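Local coordinates for arginine--tRNA ligase (Campylobacter jejuni, PDB 3FNR), which catalyses the ATP-dependent joining of L-arginine to tRNA(Arg), releasing AMP and diphosphate, as a monomeric class I aminoacyl-tRNA synthetase, at residues A[129-132]-A[138-141]; A[186-189]-A[194-197]; A[200-205]-A[256-261]; A[342-347]-A[438-443]; A[411-416]-A[426-431]. The protein carries 1 engineered substitution. One frame throughout, in Å; residues are numbered along the deposited sequence.

Interaction 1 (A[129-132]-A[138-141]); sequences EFFS and SLAD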
# COMPACT_ATOMS: atom_id res chain seq x y z
N GLU A 129 16.44 -10.83 -36.43
CA GLU A 129 17.85 -11.20 -36.32
C GLU A 129 18.33 -11.40 -34.88
O GLU A 129 19.14 -12.29 -34.60
CB GLU A 129 18.72 -10.13 -36.98
CG GLU A 129 18.08 -9.45 -38.20
CD GLU A 129 18.63 -8.05 -38.45
OE1 GLU A 129 17.82 -7.10 -38.51
OE2 GLU A 129 19.86 -7.90 -38.60
N PHE A 130 17.72 -10.64 -33.98
CA PHE A 130 18.16 -10.50 -32.60
C PHE A 130 17.89 -11.75 -31.79
O PHE A 130 18.58 -12.07 -30.86
CB PHE A 130 17.40 -9.35 -32.00
CG PHE A 130 17.85 -8.97 -30.65
CD1 PHE A 130 19.01 -8.27 -30.46
CD2 PHE A 130 17.10 -9.27 -29.56
CE1 PHE A 130 19.41 -7.92 -29.23
CE2 PHE A 130 17.50 -8.91 -28.33
CZ PHE A 130 18.66 -8.24 -28.17
N PHE A 131 16.86 -12.45 -32.17
CA PHE A 131 16.28 -13.49 -31.32
C PHE A 131 17.00 -14.84 -31.34
O PHE A 131 16.55 -15.81 -31.96
CB PHE A 131 14.77 -13.60 -31.56
CG PHE A 131 14.03 -12.37 -31.15
CD1 PHE A 131 13.72 -11.38 -32.08
CD2 PHE A 131 13.68 -12.17 -29.82
CE1 PHE A 131 13.06 -10.23 -31.69
CE2 PHE A 131 13.02 -11.01 -29.42
CZ PHE A 131 12.71 -10.04 -30.36
N SER A 132 18.12 -14.87 -30.62
CA SER A 132 18.88 -16.09 -30.37
C SER A 132 19.27 -16.15 -28.89
O SER A 132 19.18 -15.14 -28.18
CB SER A 132 20.13 -16.15 -31.26
OG SER A 132 20.92 -14.98 -31.13
N SER A 138 20.38 -9.45 -22.78
CA SER A 138 20.09 -8.14 -23.38
C SER A 138 18.58 -7.91 -23.48
O SER A 138 18.11 -6.78 -23.32
CB SER A 138 20.73 -8.03 -24.77
OG SER A 138 22.14 -7.99 -24.68
N LEU A 139 17.85 -9.00 -23.75
CA LEU A 139 16.40 -8.98 -23.86
C LEU A 139 15.77 -8.81 -22.48
O LEU A 139 14.85 -8.02 -22.31
CB LEU A 139 15.90 -10.29 -24.51
CG LEU A 139 14.76 -10.32 -25.54
CD1 LEU A 139 14.17 -11.72 -25.60
CD2 LEU A 139 13.65 -9.30 -25.27
N ALA A 140 16.30 -9.57 -21.51
CA ALA A 140 15.87 -9.51 -20.12
C ALA A 140 16.04 -8.13 -19.48
O ALA A 140 15.16 -7.70 -18.74
CB ALA A 140 16.58 -10.57 -19.31
N ASP A 141 17.16 -7.46 -19.76
CA ASP A 141 17.40 -6.10 -19.26
C ASP A 141 16.37 -5.10 -19.79
O ASP A 141 15.86 -4.26 -19.03
CB ASP A 141 18.81 -5.61 -19.64
CG ASP A 141 19.91 -6.30 -18.85
OD1 ASP A 141 19.61 -6.95 -17.82
OD2 ASP A 141 21.08 -6.20 -19.28

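Interaction 2 (A[186-189]-A[194-197]); sequences KGIY and KIWL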
# COMPACT_ATOMS: atom_id res chain seq x y z
N LYS A 186 31.45 -10.87 15.38
CA LYS A 186 31.59 -12.32 15.50
C LYS A 186 30.37 -13.09 15.00
O LYS A 186 30.00 -14.14 15.55
CB LYS A 186 31.97 -12.74 16.94
CG LYS A 186 33.28 -12.16 17.45
CD LYS A 186 33.41 -12.41 18.95
CE LYS A 186 34.75 -11.95 19.50
NZ LYS A 186 34.89 -12.28 20.96
N GLY A 187 29.77 -12.58 13.93
CA GLY A 187 28.52 -13.13 13.43
C GLY A 187 28.67 -14.16 12.34
O GLY A 187 27.68 -14.78 11.94
N ILE A 188 29.89 -14.34 11.84
CA ILE A 188 30.12 -15.29 10.75
C ILE A 188 31.25 -16.26 11.06
O ILE A 188 32.15 -15.95 11.83
CB ILE A 188 30.41 -14.61 9.39
CG1 ILE A 188 31.58 -13.62 9.50
CG2 ILE A 188 29.14 -13.97 8.83
CD1 ILE A 188 32.13 -13.16 8.17
N TYR A 189 31.17 -17.44 10.44
CA TYR A 189 32.19 -18.48 10.57
C TYR A 189 32.18 -19.38 9.35
O TYR A 189 31.16 -19.51 8.67
CB TYR A 189 31.96 -19.31 11.84
CG TYR A 189 30.66 -20.10 11.86
CD1 TYR A 189 30.60 -21.39 11.32
CD2 TYR A 189 29.50 -19.58 12.44
CE1 TYR A 189 29.43 -22.13 11.33
CE2 TYR A 189 28.32 -20.32 12.46
CZ TYR A 189 28.29 -21.59 11.91
OH TYR A 189 27.14 -22.33 11.93
N LYS A 194 31.71 -23.32 3.39
CA LYS A 194 30.68 -22.28 3.34
C LYS A 194 30.89 -21.28 4.45
O LYS A 194 31.42 -21.60 5.50
CB LYS A 194 29.29 -22.90 3.48
CG LYS A 194 28.88 -23.83 2.35
CD LYS A 194 27.67 -24.66 2.77
CE LYS A 194 27.44 -25.82 1.82
NZ LYS A 194 26.36 -26.73 2.32
N ILE A 195 30.45 -20.05 4.20
CA ILE A 195 30.41 -19.02 5.24
C ILE A 195 28.97 -18.96 5.77
O ILE A 195 28.02 -18.80 5.00
CB ILE A 195 30.89 -17.66 4.70
CG1 ILE A 195 32.39 -17.76 4.35
CG2 ILE A 195 30.64 -16.54 5.69
CD1 ILE A 195 32.84 -16.79 3.27
N TRP A 196 28.84 -19.09 7.09
CA TRP A 196 27.56 -19.15 7.77
C TRP A 196 27.35 -17.93 8.66
O TRP A 196 28.32 -17.38 9.17
CB TRP A 196 27.49 -20.40 8.66
CG TRP A 196 27.55 -21.71 7.93
CD1 TRP A 196 28.66 -22.29 7.37
CD2 TRP A 196 26.47 -22.63 7.71
NE1 TRP A 196 28.33 -23.50 6.80
CE2 TRP A 196 26.99 -23.73 7.00
CE3 TRP A 196 25.11 -22.63 8.05
CZ2 TRP A 196 26.20 -24.82 6.61
CZ3 TRP A 196 24.32 -23.71 7.66
CH2 TRP A 196 24.87 -24.80 6.95
N LEU A 197 26.10 -17.53 8.85
CA LEU A 197 25.72 -16.58 9.89
C LEU A 197 25.33 -17.35 11.16
O LEU A 197 24.52 -18.27 11.10
CB LEU A 197 24.55 -15.69 9.43
CG LEU A 197 23.89 -14.73 10.43
CD1 LEU A 197 24.65 -13.42 10.57
CD2 LEU A 197 22.46 -14.45 10.01

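Interaction 3 (A[200-205]-A[256-261]); sequences SQKGDE and AMEFLG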
# COMPACT_ATOMS: atom_id res chain seq x y z
N SER A 200 21.58 -18.53 15.33
CA SER A 200 21.06 -19.23 16.50
C SER A 200 21.65 -18.73 17.83
O SER A 200 21.12 -19.03 18.90
CB SER A 200 21.28 -20.73 16.37
OG SER A 200 22.66 -21.02 16.32
N GLN A 201 22.74 -17.96 17.76
CA GLN A 201 23.30 -17.28 18.93
C GLN A 201 22.49 -16.02 19.28
O GLN A 201 22.74 -15.38 20.31
CB GLN A 201 24.77 -16.90 18.69
CG GLN A 201 25.72 -18.09 18.44
CD GLN A 201 27.19 -17.69 18.35
OE1 GLN A 201 27.57 -16.57 18.69
NE2 GLN A 201 28.03 -18.62 17.88
N LYS A 202 21.54 -15.68 18.41
CA LYS A 202 20.69 -14.51 18.55
C LYS A 202 19.19 -14.84 18.39
O LYS A 202 18.40 -13.99 17.97
CB LYS A 202 21.10 -13.43 17.55
CG LYS A 202 21.63 -12.13 18.14
CD LYS A 202 23.12 -12.17 18.43
CE LYS A 202 23.54 -10.89 19.13
NZ LYS A 202 24.85 -11.01 19.83
N GLY A 203 18.82 -16.07 18.71
CA GLY A 203 17.40 -16.45 18.79
C GLY A 203 16.74 -17.04 17.56
O GLY A 203 15.53 -17.28 17.56
N ASP A 204 17.52 -17.27 16.51
CA ASP A 204 17.00 -17.96 15.33
C ASP A 204 16.98 -19.47 15.64
O ASP A 204 17.68 -19.92 16.55
CB ASP A 204 17.86 -17.63 14.11
CG ASP A 204 17.28 -18.14 12.80
OD1 ASP A 204 18.04 -18.18 11.81
OD2 ASP A 204 16.09 -18.52 12.74
N GLU A 205 16.16 -20.21 14.91
CA GLU A 205 16.06 -21.67 15.02
C GLU A 205 17.41 -22.35 14.78
O GLU A 205 17.85 -23.17 15.59
CB GLU A 205 15.01 -22.18 14.03
CG GLU A 205 15.00 -23.69 13.80
CD GLU A 205 14.18 -24.11 12.57
OE1 GLU A 205 13.87 -25.32 12.45
OE2 GLU A 205 13.86 -23.24 11.73
N ALA A 256 20.74 -10.94 12.13
CA ALA A 256 21.69 -10.30 11.22
C ALA A 256 21.91 -8.84 11.59
O ALA A 256 23.05 -8.38 11.61
CB ALA A 256 21.19 -10.41 9.80
N MET A 257 20.82 -8.13 11.90
CA MET A 257 20.90 -6.72 12.28
C MET A 257 21.63 -6.52 13.61
O MET A 257 22.37 -5.55 13.77
CB MET A 257 19.51 -6.05 12.29
CG MET A 257 18.77 -6.03 10.93
SD MET A 257 19.68 -5.28 9.55
CE MET A 257 20.28 -6.76 8.73
N GLU A 258 21.45 -7.45 14.54
CA GLU A 258 22.18 -7.41 15.81
C GLU A 258 23.67 -7.61 15.57
O GLU A 258 24.50 -6.95 16.20
CB GLU A 258 21.65 -8.45 16.80
CG GLU A 258 20.24 -8.18 17.35
CD GLU A 258 20.16 -6.97 18.29
OE1 GLU A 258 19.06 -6.41 18.44
OE2 GLU A 258 21.19 -6.59 18.89
N PHE A 259 24.00 -8.49 14.63
CA PHE A 259 25.39 -8.77 14.25
C PHE A 259 25.98 -7.69 13.33
O PHE A 259 27.07 -7.86 12.79
CB PHE A 259 25.49 -10.13 13.56
CG PHE A 259 25.59 -11.31 14.50
CD1 PHE A 259 26.46 -11.29 15.59
CD2 PHE A 259 24.85 -12.46 14.25
CE1 PHE A 259 26.57 -12.39 16.43
CE2 PHE A 259 24.94 -13.56 15.08
CZ PHE A 259 25.81 -13.53 16.18
N LEU A 260 25.25 -6.59 13.13
CA LEU A 260 25.77 -5.45 12.37
C LEU A 260 25.81 -4.21 13.26
O LEU A 260 26.10 -3.10 12.79
CB LEU A 260 24.92 -5.20 11.12
CG LEU A 260 25.03 -6.20 9.95
CD1 LEU A 260 23.90 -5.99 8.96
CD2 LEU A 260 26.36 -6.07 9.24
N GLY A 261 25.53 -4.41 14.54
CA GLY A 261 25.62 -3.34 15.52
C GLY A 261 24.31 -2.60 15.70
O GLY A 261 24.23 -1.66 16.50

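Interaction 4 (A[342-347]-A[438-443]); sequences YAHARI and SIKTAF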
# COMPACT_ATOMS: atom_id res chain seq x y z
N TYR A 342 -22.12 8.88 -0.60
CA TYR A 342 -23.50 9.37 -0.61
C TYR A 342 -23.73 10.42 0.48
O TYR A 342 -24.39 11.42 0.23
CB TYR A 342 -24.51 8.22 -0.50
CG TYR A 342 -25.94 8.65 -0.77
CD1 TYR A 342 -26.23 9.54 -1.81
CD2 TYR A 342 -27.00 8.15 -0.01
CE1 TYR A 342 -27.54 9.94 -2.06
CE2 TYR A 342 -28.31 8.55 -0.25
CZ TYR A 342 -28.57 9.45 -1.28
OH TYR A 342 -29.86 9.84 -1.54
N ALA A 343 -23.15 10.20 1.66
CA ALA A 343 -23.19 11.18 2.75
C ALA A 343 -22.59 12.52 2.31
O ALA A 343 -23.22 13.56 2.47
CB ALA A 343 -22.46 10.65 3.96
N HIS A 344 -21.40 12.45 1.71
CA HIS A 344 -20.69 13.62 1.22
C HIS A 344 -21.46 14.35 0.11
O HIS A 344 -21.56 15.58 0.13
CB HIS A 344 -19.29 13.20 0.72
CG HIS A 344 -18.40 14.36 0.39
ND1 HIS A 344 -18.32 14.90 -0.87
CD2 HIS A 344 -17.58 15.10 1.17
CE1 HIS A 344 -17.47 15.91 -0.86
NE2 HIS A 344 -17.01 16.06 0.37
N ALA A 345 -22.00 13.59 -0.84
CA ALA A 345 -22.80 14.13 -1.95
C ALA A 345 -24.12 14.75 -1.47
O ALA A 345 -24.55 15.77 -2.00
CB ALA A 345 -23.07 13.04 -2.98
N ARG A 346 -24.75 14.12 -0.48
CA ARG A 346 -25.98 14.62 0.11
C ARG A 346 -25.79 16.00 0.73
O ARG A 346 -26.66 16.87 0.61
CB ARG A 346 -26.51 13.61 1.13
CG ARG A 346 -28.01 13.53 1.19
CD ARG A 346 -28.56 12.12 1.04
NE ARG A 346 -28.64 11.37 2.29
CZ ARG A 346 -29.66 11.40 3.15
NH1 ARG A 346 -30.72 12.16 2.93
NH2 ARG A 346 -29.61 10.65 4.24
N ILE A 347 -24.63 16.21 1.37
CA ILE A 347 -24.25 17.51 1.95
C ILE A 347 -24.04 18.55 0.86
O ILE A 347 -24.53 19.68 0.97
CB ILE A 347 -22.98 17.40 2.83
CG1 ILE A 347 -23.28 16.56 4.07
CG2 ILE A 347 -22.47 18.78 3.26
CD1 ILE A 347 -22.10 15.88 4.70
N SER A 438 -14.55 16.00 7.21
CA SER A 438 -14.01 14.77 7.80
C SER A 438 -14.04 13.60 6.82
O SER A 438 -13.10 12.81 6.77
CB SER A 438 -14.78 14.40 9.06
OG SER A 438 -14.59 15.39 10.05
N ILE A 439 -15.12 13.50 6.03
CA ILE A 439 -15.24 12.44 5.04
C ILE A 439 -14.14 12.59 4.00
O ILE A 439 -13.37 11.64 3.75
CB ILE A 439 -16.66 12.41 4.41
CG1 ILE A 439 -17.66 11.84 5.41
CG2 ILE A 439 -16.69 11.58 3.12
CD1 ILE A 439 -19.11 11.95 5.01
N LYS A 440 -14.02 13.81 3.46
CA LYS A 440 -13.03 14.16 2.45
C LYS A 440 -11.59 13.95 2.92
O LYS A 440 -10.78 13.33 2.22
CB LYS A 440 -13.24 15.61 2.00
CG LYS A 440 -12.23 16.10 0.98
CD LYS A 440 -12.84 17.17 0.10
CE LYS A 440 -12.37 18.55 0.48
NZ LYS A 440 -11.10 18.85 -0.23
N THR A 441 -11.27 14.48 4.11
CA THR A 441 -9.96 14.30 4.72
C THR A 441 -9.60 12.82 4.87
O THR A 441 -8.62 12.37 4.27
CB THR A 441 -9.88 15.04 6.07
OG1 THR A 441 -10.15 16.43 5.87
CG2 THR A 441 -8.49 14.87 6.70
N ALA A 442 -10.40 12.06 5.61
CA ALA A 442 -10.11 10.65 5.88
C ALA A 442 -10.00 9.84 4.59
O ALA A 442 -9.06 9.05 4.44
CB ALA A 442 -11.16 10.06 6.80
N PHE A 443 -10.96 10.04 3.68
CA PHE A 443 -10.95 9.41 2.36
C PHE A 443 -9.66 9.68 1.58
O PHE A 443 -9.13 8.78 0.96
CB PHE A 443 -12.14 9.85 1.51
CG PHE A 443 -13.20 8.80 1.32
CD1 PHE A 443 -14.39 9.12 0.67
CD2 PHE A 443 -13.02 7.50 1.77
CE1 PHE A 443 -15.38 8.16 0.48
CE2 PHE A 443 -14.00 6.54 1.59
CZ PHE A 443 -15.18 6.86 0.94

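Interaction 5 (A[411-416]-A[426-431]); sequences HKFYNE and NDLLKL. With SO4 (sulfate ion), chain D.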
# COMPACT_ATOMS: atom_id res chain seq x y z
N HIS A 411 -26.38 10.17 7.81
CA HIS A 411 -27.56 9.80 7.03
C HIS A 411 -28.79 9.80 7.91
O HIS A 411 -29.80 10.41 7.55
CB HIS A 411 -27.37 8.43 6.37
CG HIS A 411 -26.54 8.47 5.12
ND1 HIS A 411 -26.86 9.25 4.04
CD2 HIS A 411 -25.41 7.80 4.78
CE1 HIS A 411 -25.96 9.08 3.08
NE2 HIS A 411 -25.06 8.20 3.51
N LYS A 412 -28.69 9.15 9.07
CA LYS A 412 -29.79 9.06 10.01
C LYS A 412 -30.19 10.46 10.51
O LYS A 412 -31.37 10.79 10.54
CB LYS A 412 -29.43 8.13 11.16
CG LYS A 412 -30.64 7.69 11.97
CD LYS A 412 -30.30 7.38 13.42
CE LYS A 412 -31.51 6.79 14.16
NZ LYS A 412 -32.74 7.63 14.02
N PHE A 413 -29.20 11.28 10.87
CA PHE A 413 -29.49 12.66 11.28
C PHE A 413 -30.24 13.45 10.21
O PHE A 413 -31.25 14.08 10.51
CB PHE A 413 -28.21 13.40 11.68
CG PHE A 413 -28.47 14.79 12.19
CD1 PHE A 413 -28.26 15.90 11.38
CD2 PHE A 413 -28.92 15.00 13.49
CE1 PHE A 413 -28.51 17.19 11.85
CE2 PHE A 413 -29.17 16.27 13.98
CZ PHE A 413 -28.96 17.36 13.17
N TYR A 414 -29.73 13.44 8.98
CA TYR A 414 -30.32 14.24 7.90
C TYR A 414 -31.72 13.77 7.50
O TYR A 414 -32.56 14.57 7.10
CB TYR A 414 -29.37 14.33 6.71
CG TYR A 414 -29.82 15.20 5.55
CD1 TYR A 414 -29.54 14.82 4.25
CD2 TYR A 414 -30.52 16.40 5.75
CE1 TYR A 414 -29.94 15.59 3.17
CE2 TYR A 414 -30.93 17.18 4.66
CZ TYR A 414 -30.63 16.76 3.37
OH TYR A 414 -31.00 17.48 2.27
N ASN A 415 -31.97 12.47 7.63
CA ASN A 415 -33.29 11.90 7.39
C ASN A 415 -34.33 12.42 8.37
O ASN A 415 -35.51 12.56 8.02
CB ASN A 415 -33.25 10.37 7.48
CG ASN A 415 -32.52 9.73 6.30
OD1 ASN A 415 -32.12 10.39 5.34
ND2 ASN A 415 -32.33 8.42 6.38
N GLU A 416 -33.87 12.72 9.59
CA GLU A 416 -34.77 13.08 10.67
C GLU A 416 -34.82 14.59 10.90
O GLU A 416 -35.55 15.06 11.77
CB GLU A 416 -34.37 12.37 11.97
CG GLU A 416 -34.27 10.83 11.91
CD GLU A 416 -35.56 10.13 11.50
OE1 GLU A 416 -35.47 9.11 10.78
OE2 GLU A 416 -36.66 10.56 11.91
N ASN A 426 -28.54 27.57 8.94
CA ASN A 426 -27.11 27.83 8.99
C ASN A 426 -26.33 26.93 9.96
O ASN A 426 -25.23 26.49 9.64
CB ASN A 426 -26.85 29.30 9.28
CG ASN A 426 -27.27 30.19 8.13
OD1 ASN A 426 -27.70 29.71 7.09
ND2 ASN A 426 -27.14 31.50 8.31
N ASP A 427 -26.92 26.69 11.13
CA ASP A 427 -26.36 25.78 12.14
C ASP A 427 -26.20 24.37 11.59
O ASP A 427 -25.15 23.74 11.73
CB ASP A 427 -27.26 25.72 13.38
CG ASP A 427 -26.87 26.73 14.45
OD1 ASP A 427 -25.93 27.52 14.25
OD2 ASP A 427 -27.51 26.73 15.52
N LEU A 428 -27.26 23.89 10.94
CA LEU A 428 -27.28 22.55 10.35
C LEU A 428 -26.32 22.44 9.17
O LEU A 428 -25.58 21.48 9.06
CB LEU A 428 -28.69 22.16 9.95
CG LEU A 428 -29.69 22.04 11.11
CD1 LEU A 428 -31.12 21.96 10.59
CD2 LEU A 428 -29.37 20.84 11.97
N LEU A 429 -26.33 23.45 8.29
CA LEU A 429 -25.39 23.50 7.18
C LEU A 429 -23.93 23.51 7.65
O LEU A 429 -23.11 22.78 7.10
CB LEU A 429 -25.68 24.70 6.28
CG LEU A 429 -26.95 24.61 5.43
CD1 LEU A 429 -27.18 25.91 4.67
CD2 LEU A 429 -26.91 23.41 4.48
N LYS A 430 -23.62 24.32 8.66
CA LYS A 430 -22.25 24.40 9.19
C LYS A 430 -21.82 23.05 9.76
O LYS A 430 -20.70 22.59 9.52
CB LYS A 430 -22.12 25.49 10.25
CG LYS A 430 -20.68 25.81 10.65
CD LYS A 430 -20.61 26.79 11.81
CE LYS A 430 -19.23 26.87 12.41
NZ LYS A 430 -19.13 27.99 13.40
N LEU A 431 -22.73 22.42 10.50
CA LEU A 431 -22.53 21.06 10.97
C LEU A 431 -22.19 20.16 9.79
O LEU A 431 -21.17 19.47 9.82
CB LEU A 431 -23.79 20.54 11.67
CG LEU A 431 -23.76 19.06 12.08
CD1 LEU A 431 -22.63 18.79 13.04
CD2 LEU A 431 -25.07 18.64 12.71
S SO4 D . -34.14 19.35 3.35
O1 SO4 D . -33.73 20.74 3.47
O2 SO4 D . -33.27 18.69 2.39
O3 SO4 D . -34.05 18.68 4.65
O4 SO4 D . -35.52 19.29 2.90

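Interaction 1 (A[129-132]-A[138-141])
Leu139 meets the rings of both Phe130 and Phe131, and following it outward from the helix shows how. Its CB points at the 129-132 loop. The branch carbon CG comes next and lies 4.2 Å from Phe130 CE2, close to the plane of that ring and at its edge. From there CD1 continues to Phe131, again at a ring edge, 4.1 Å from CE2; the leucine and this phenylalanine run at about a right angle to each other. The preceding helix residue also touches: Ser138 CB sits 4.0 Å from Phe130 CZ, so the rim of the Phe130 ring is met by two successive residues of the helix. The ring reaches them because Phe130 CG is anti to the backbone N (chi1 -173°). Phe131 is the centre of an inverse gamma turn, closed by Ser132 N to Phe130 O at 2.8 Å. The two adjacent rings thus meet different atoms of the leucine, Phe130 its CG and Phe131 its CD1. Phe131 also packs on Leu91 and Val94 of helix 80-98, and Phe130 stacks on Phe126. The contact is a small apolar cluster where the loop between helices 113-126 and 136-157 folds back on the start of the second helix, within the catalytic domain of the class I synthetase.

Interaction 2 (A[186-189]-A[194-197])
The ring of Tyr189 is nearly parallel to the indole of Trp196, 5° from its five-membered ring, but slid aside, with centroids 5.3 Å from each other, so the two barely overlap. What sits over the tyrosine face is the tryptophan methylene: Trp196 CB is 3.8 Å from the centroid of the Tyr189 ring, a CH-pi contact 22° off the ring normal and displaced toward the rim. Tyr189 takes the crowded position, CG between the backbone N and the carbonyl carbon (chi1 64°), which brings the ring against Trp196 CB. The pair belongs to the beta hairpin of strands 188-191 and 194-197, which with strand 208-211 makes a three-stranded antiparallel sheet, 194-197 in the middle. Tyr189 and Trp196 are a hydrogen-bonded pair: Trp196 N reaches Tyr189 O at 2.8 Å, nearly straight, and Tyr189 N reaches Trp196 O at 3.1 Å. Tyr189 OH is hydrogen-bonded to Asp207 OD1, and Trp196 NE1 to Gln191 O at the end of the partner strand. On the other sheet face Ile188 and Leu197 form the non-hydrogen-bonded pair, and Ile188 CB touches Ile195 CG2 diagonally at 4.2 Å. Gly187 O receives a CA-H...O contact from Leu197 CA at 3.4 Å.

Interaction 3 (A[200-205]-A[256-261])
The C-terminal end of helix 250-258, closed by a Schellman motif, meets the loop between strands 194-197 and 208-211 through Phe259 and Lys202. Phe259 is the first residue to leave helical geometry, and its ring extends toward the loop. Lys202 places its CD over one face of that ring: CD stands 4.0 Å from the ring centroid of Phe259 in a CH-pi contact, 21° off the normal and offset toward the rim. The closest pair is Lys202 CD with Phe259 CZ at 3.8 Å. A bend at chi2 (87°) lets the lysine chain also run across the base of Glu258, whose CB is 3.9 Å from both Lys202 CG and Lys202 CE. The charged ends are not in contact: Lys202 NZ and Glu258 OE2 are 5.8 Å apart, so any attraction is at long range, and Glu258 OE1 is instead bonded to Ser264 OG. Gln201 adds a lighter touch at the ring edge, OE1 to Phe259 CZ at 4.3 Å. Beyond the loop, Phe259 packs on Leu182 of helix 175-184 and on Leu197 of the hairpin. In the motif itself Gly261, with positive phi, is the C-prime residue, its N bonded to Glu258 O at 3.2 Å and Phe262 N to Met257 O. The contact thus packs the loop that follows the hairpin of the small antiparallel sheet against a helix of the class I catalytic domain.

Interaction 4 (A[342-347]-A[438-443])
Segments 342-347 and 438-443, of helices 336-353 and 425-445, belong to the DALR anticodon-binding domain and pack here with local axes 10.3 Å apart at closest approach and N-to-C directions 140° apart. Ile439 carries most of the contact and splits its branches between two residues. Its CD1 reaches Ala343 CB at 3.7 Å and comes within 4.0 Å of His344 N, while its CG2 lies 3.9 Å from His344 CB and 4.1 Å from His344 CD2. Because CG1 is anti to the carbonyl carbon (chi1 -74°), the longer branch goes to the alanine and the methyl CG2 to the histidine. Ile439 and His344 lie alongside each other, pointing opposite ways. At the outer end of the imidazole, His344 NE2 is 4.1 Å from Lys440 CB; the rest of the lysine turns off, NZ standing 6.6 Å from NE2. The other ring nitrogen, His344 ND1, is hydrogen-bonded to Lys451 O, which anchors the buried ring to the C-terminal tail. Ile347 of the same helix packs on Phe432, Val435 and Ala436. Contact between the segments is thus van der Waals in character, while ND1 of the imidazole bonds to a carbonyl outside them, which requires a hydrogen on ND1.

Interaction 5 (A[411-416]-A[426-431])
Apolar contacts join the two helices through one ring, that of Phe413, and two leucine methyls. Leu428 CD2 sits in the ring plane at its edge, 3.7 Å from Phe413 CZ and 3.8 Å from CE1. Leu431 CD2 comes to the same end of the ring, 3.8 Å from Phe413 CE1; Leu431 and Phe413 point at each other from their two helices. The leucines stand three residues apart on their helix, close to one turn, so both methyls reach the CE1-CZ side of one ring. Phe413 is aimed there by its first torsion, with CG anti to the backbone N (chi1 -176°). Around it the core continues onto helix 371-381, where Leu376 touches both Phe413 and Leu431.

A polar interaction with a bound sulfate is made by the next residue, Tyr414, whose ring points to the anion rather than to the leucines. Its OH donates to sulfate O2 at 2.6 Å, and O2 lies near the ring plane at the edge. Val419 N, Val420 N and Lys353 NZ also bond the anion, which probably comes from the crystallisation liquor. The four donors bring loop amides, helix 336-353 and Tyr414 to one ion. Taken together, this is helix packing next to the loop between helices 398-416 and 425-445, in the all-helical anticodon-binding domain of the DALR type.

Overall arrangement
From the N terminus, interaction 1 closes the first, short loop, folding the link after helix 113-126 onto helix 136-157. Interaction 2 closes the hairpin of 188-191 and 194-197, and interaction 3 then spans some fifty residues to bring helix 250-258 to the loop that follows that hairpin. These three, all in the catalytic domain, come in series; 2 and 3 touch, Phe259 packing on Gly187 and Leu197, whereas interaction 1 lies about 27 Å from either at nearest atoms. Interaction 4 closes a mostly helical loop of 90 residues in the anticodon-binding domain, and interaction 5 is nested inside it. They share helix 425-445 and are joined by Arg346, which probably bonds to His411 and Asn415.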